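Local coordinates for galacto-N-biose/lacto-N-biose I transporter substrate-binding protein (Bifidobacterium longum, PDB 2Z8F), which binds galacto-N-biose, lacto-N-biose and lacto-N-tetraose as the solute-binding protein of a bifidobacterial ABC sugar transporter, at residues A153-A164 / F215-A224. Residues are numbered along the deposited sequence; the frame is centred on the assembly and turned at random.
Sequences ADEFIAAAKTAA and FYQQLLDAKA
F156 and F215 meet obliquely, their planes 52° apart: F156 CD2 comes to 3.4 Å from F215 CZ, near the plane of the F215 ring, at its edge. Each phenylalanine has CG anti to its own backbone N (chi1 -171° in F156), which carries each ring off its helix to the side where the two meet. A153 CB reaches the CD1 corner of F215, while L219 CD1 of the same helix lies over one face of that ring, toward its rim. Next along, I157 CD1 ends against the Q218 side chain, which crosses it at about a right angle, and L219 CD2 presses on A160 CB at a tight 3.5 Å. These residues join helices 153-165 and 207-221 of a periplasmic-binding-protein-type fold; segments 153-164 and 215-221 of these helices run nearly parallel, their axes crossing at -21° and approaching to 10.3 Å. Beyond D221 the second helix ends in a Schellman motif at K223, whose positive phi turns the chain so that A224 CB packs 3.9 Å from A164 CB. K161, extended beyond CG, lays CG and CE against A222 CB. A water bridges the backbones here, donating to A160 O (2.9 Å) and A224 O (2.7 Å). Further out, W277 meets both phenylalanines, nearly parallel to F215, which F278 also contacts edge-to-face; I170 and M171 touch F156. With an alanine at F156, F215 would probably lose the ring that reaches its edge, and a gap would be likely to open between W277, L219 and F215.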
loop_
_atom_site.group_PDB
_atom_site.type_symbol
_atom_site.label_atom_id
_atom_site.label_comp_id
_atom_site.label_asym_id
_atom_site.label_seq_id
_atom_site.Cartn_x
_atom_site.Cartn_y
_atom_site.Cartn_z
ATOM N N ALA A 153 -11.892 10.334 17.842
ATOM C CA ALA A 153 -12.968 9.718 17.049
ATOM C C ALA A 153 -14.328 10.393 17.285
ATOM O O ALA A 153 -15.078 10.641 16.343
ATOM C CB ALA A 153 -13.070 8.242 17.328
ATOM N N ASP A 154 -14.668 10.662 18.554
ATOM C CA ASP A 154 -15.946 11.299 18.876
ATOM C C ASP A 154 -16.117 12.663 18.203
ATOM O O ASP A 154 -17.170 12.946 17.649
ATOM C CB ASP A 154 -16.120 11.424 20.401
ATOM C CG ASP A 154 -16.472 10.103 21.070
ATOM O OD1 ASP A 154 -16.795 9.109 20.384
ATOM O OD2 ASP A 154 -16.419 10.066 22.318
ATOM N N GLU A 155 -15.068 13.490 18.223
ATOM C CA GLU A 155 -15.148 14.812 17.614
ATOM C C GLU A 155 -15.237 14.675 16.096
ATOM O O GLU A 155 -15.961 15.439 15.436
ATOM C CB GLU A 155 -13.950 15.681 18.011
ATOM C CG GLU A 155 -13.946 17.053 17.327
ATOM C CD GLU A 155 -13.776 18.205 18.308
ATOM O OE1 GLU A 155 -14.442 18.187 19.376
ATOM O OE2 GLU A 155 -12.988 19.131 18.013
ATOM N N PHE A 156 -14.503 13.705 15.553
ATOM C CA PHE A 156 -14.549 13.442 14.106
ATOM C C PHE A 156 -15.931 12.993 13.658
ATOM O O PHE A 156 -16.469 13.485 12.647
ATOM C CB PHE A 156 -13.510 12.401 13.677
ATOM C CG PHE A 156 -13.394 12.274 12.194
ATOM C CD1 PHE A 156 -12.415 12.975 11.518
ATOM C CD2 PHE A 156 -14.295 11.496 11.465
ATOM C CE1 PHE A 156 -12.307 12.872 10.129
ATOM C CE2 PHE A 156 -14.198 11.400 10.072
ATOM C CZ PHE A 156 -13.209 12.090 9.418
ATOM N N ILE A 157 -16.505 12.045 14.387
ATOM C CA ILE A 157 -17.843 11.536 14.076
ATOM C C ILE A 157 -18.891 12.669 14.102
ATOM O O ILE A 157 -19.728 12.753 13.199
ATOM C CB ILE A 157 -18.209 10.345 15.011
ATOM C CG1 ILE A 157 -17.330 9.126 14.680
ATOM C CG2 ILE A 157 -19.701 9.984 14.892
ATOM C CD1 ILE A 157 -17.294 8.016 15.750
ATOM N N ALA A 158 -18.813 13.554 15.094
ATOM C CA ALA A 158 -19.712 14.724 15.171
ATOM C C ALA A 158 -19.582 15.620 13.935
ATOM O O ALA A 158 -20.589 16.026 13.333
ATOM C CB ALA A 158 -19.455 15.537 16.485
ATOM N N ALA A 159 -18.337 15.907 13.547
ATOM C CA ALA A 159 -18.069 16.718 12.354
ATOM C C ALA A 159 -18.600 16.009 11.131
ATOM O O ALA A 159 -19.162 16.642 10.219
ATOM C CB ALA A 159 -16.583 16.988 12.220
ATOM N N ALA A 160 -18.456 14.682 11.108
ATOM C CA ALA A 160 -18.890 13.904 9.948
ATOM C C ALA A 160 -20.410 13.933 9.774
ATOM O O ALA A 160 -20.924 13.946 8.645
ATOM C CB ALA A 160 -18.397 12.489 10.074
ATOM N N LYS A 161 -21.136 13.923 10.888
ATOM C CA LYS A 161 -22.597 14.016 10.850
ATOM C C LYS A 161 -23.044 15.378 10.329
ATOM O O LYS A 161 -23.979 15.449 9.528
ATOM C CB LYS A 161 -23.197 13.740 12.226
ATOM C CG LYS A 161 -23.169 12.261 12.644
ATOM C CD LYS A 161 -23.419 12.144 14.173
ATOM C CE LYS A 161 -23.342 10.689 14.626
ATOM N NZ LYS A 161 -23.483 10.518 16.119
ATOM N N THR A 162 -22.349 16.433 10.759
ATOM C CA THR A 162 -22.594 17.799 10.260
ATOM C C THR A 162 -22.409 17.831 8.755
ATOM O O THR A 162 -23.259 18.373 8.035
ATOM C CB THR A 162 -21.669 18.844 10.933
ATOM O OG1 THR A 162 -21.935 18.879 12.345
ATOM C CG2 THR A 162 -21.919 20.227 10.359
ATOM N N ALA A 163 -21.307 17.248 8.275
ATOM C CA ALA A 163 -21.034 17.206 6.833
ATOM C C ALA A 163 -22.116 16.445 6.066
ATOM O O ALA A 163 -22.570 16.884 5.003
ATOM C CB ALA A 163 -19.647 16.606 6.557
ATOM N N ALA A 164 -22.521 15.299 6.614
ATOM C CA ALA A 164 -23.478 14.407 5.953
ATOM C C ALA A 164 -24.850 15.076 5.809
ATOM O O ALA A 164 -25.542 14.879 4.796
ATOM C CB ALA A 164 -23.588 13.100 6.729
ATOM N N PHE A 215 -15.219 3.097 14.878
ATOM C CA PHE A 215 -15.169 4.337 14.112
ATOM C C PHE A 215 -16.004 4.183 12.838
ATOM O O PHE A 215 -16.913 4.977 12.604
ATOM C CB PHE A 215 -13.723 4.661 13.771
ATOM C CG PHE A 215 -13.534 5.940 12.951
ATOM C CD1 PHE A 215 -13.703 7.202 13.535
ATOM C CD2 PHE A 215 -13.178 5.864 11.604
ATOM C CE1 PHE A 215 -13.495 8.374 12.796
ATOM C CE2 PHE A 215 -12.966 7.036 10.837
ATOM C CZ PHE A 215 -13.130 8.286 11.435
ATOM N N TYR A 216 -15.726 3.147 12.051
ATOM C CA TYR A 216 -16.469 2.983 10.789
ATOM C C TYR A 216 -17.926 2.618 11.039
ATOM O O TYR A 216 -18.792 3.048 10.280
ATOM C CB TYR A 216 -15.798 1.996 9.823
ATOM C CG TYR A 216 -14.552 2.591 9.154
ATOM C CD1 TYR A 216 -13.273 2.215 9.569
ATOM C CD2 TYR A 216 -14.671 3.533 8.128
ATOM C CE1 TYR A 216 -12.109 2.789 8.990
ATOM C CE2 TYR A 216 -13.529 4.086 7.517
ATOM C CZ TYR A 216 -12.258 3.709 7.947
ATOM O OH TYR A 216 -11.127 4.263 7.349
ATOM N N GLN A 217 -18.189 1.851 12.107
ATOM C CA GLN A 217 -19.562 1.455 12.409
ATOM C C GLN A 217 -20.414 2.690 12.672
ATOM O O GLN A 217 -21.518 2.809 12.147
ATOM C CB GLN A 217 -19.623 0.505 13.620
ATOM C CG GLN A 217 -21.018 -0.109 13.800
ATOM C CD GLN A 217 -21.366 -1.056 12.659
ATOM O OE1 GLN A 217 -20.751 -2.107 12.519
ATOM N NE2 GLN A 217 -22.362 -0.688 11.836
ATOM N N GLN A 218 -19.911 3.591 13.524
ATOM C CA GLN A 218 -20.651 4.805 13.871
ATOM C C GLN A 218 -20.870 5.679 12.636
ATOM O O GLN A 218 -21.961 6.209 12.458
ATOM C CB GLN A 218 -19.964 5.607 14.971
ATOM C CG GLN A 218 -19.971 4.904 16.315
ATOM C CD GLN A 218 -19.591 5.815 17.470
ATOM O OE1 GLN A 218 -18.778 5.442 18.331
ATOM N NE2 GLN A 218 -20.154 7.005 17.493
ATOM N N LEU A 219 -19.838 5.813 11.796
ATOM C CA LEU A 219 -19.985 6.511 10.505
ATOM C C LEU A 219 -21.051 5.910 9.588
ATOM O O LEU A 219 -21.906 6.633 9.043
ATOM C CB LEU A 219 -18.645 6.635 9.786
ATOM C CG LEU A 219 -17.638 7.560 10.485
ATOM C CD1 LEU A 219 -16.283 7.439 9.805
ATOM C CD2 LEU A 219 -18.077 9.041 10.551
ATOM N N LEU A 220 -21.027 4.591 9.426
ATOM C CA LEU A 220 -21.992 3.909 8.555
ATOM C C LEU A 220 -23.409 3.999 9.120
ATOM O O LEU A 220 -24.357 4.213 8.372
ATOM C CB LEU A 220 -21.604 2.442 8.330
ATOM C CG LEU A 220 -20.353 2.222 7.492
ATOM C CD1 LEU A 220 -19.997 0.749 7.484
ATOM C CD2 LEU A 220 -20.552 2.749 6.054
ATOM N N ASP A 221 -23.553 3.857 10.428
ATOM C CA ASP A 221 -24.871 3.930 11.049
ATOM C C ASP A 221 -25.463 5.319 10.833
ATOM O O ASP A 221 -26.676 5.464 10.716
ATOM C CB ASP A 221 -24.774 3.639 12.556
ATOM C CG ASP A 221 -24.541 2.159 12.864
ATOM O OD1 ASP A 221 -24.661 1.316 11.949
ATOM O OD2 ASP A 221 -24.253 1.842 14.052
ATOM N N ALA A 222 -24.596 6.334 10.800
ATOM C CA ALA A 222 -25.004 7.724 10.689
ATOM C C ALA A 222 -25.085 8.140 9.231
ATOM O O ALA A 222 -25.396 9.298 8.936
ATOM C CB ALA A 222 -24.040 8.617 11.444
ATOM N N LYS A 223 -24.830 7.195 8.326
ATOM C CA LYS A 223 -24.844 7.471 6.892
ATOM C C LYS A 223 -23.943 8.661 6.584
ATOM O O LYS A 223 -24.313 9.587 5.829
ATOM C CB LYS A 223 -26.292 7.701 6.409
ATOM C CG LYS A 223 -27.031 6.432 6.066
ATOM C CD LYS A 223 -27.283 5.549 7.263
ATOM C CE LYS A 223 -27.350 4.080 6.832
ATOM N NZ LYS A 223 -27.258 3.180 8.009
ATOM N N ALA A 224 -22.744 8.625 7.180
ATOM C CA ALA A 224 -21.797 9.747 7.165
ATOM C C ALA A 224 -20.442 9.373 6.559
ATOM O O ALA A 224 -19.447 10.083 6.732
ATOM C CB ALA A 224 -21.631 10.317 8.598
HETATM O O HOH W 1 -19.135 12.812 6.666
#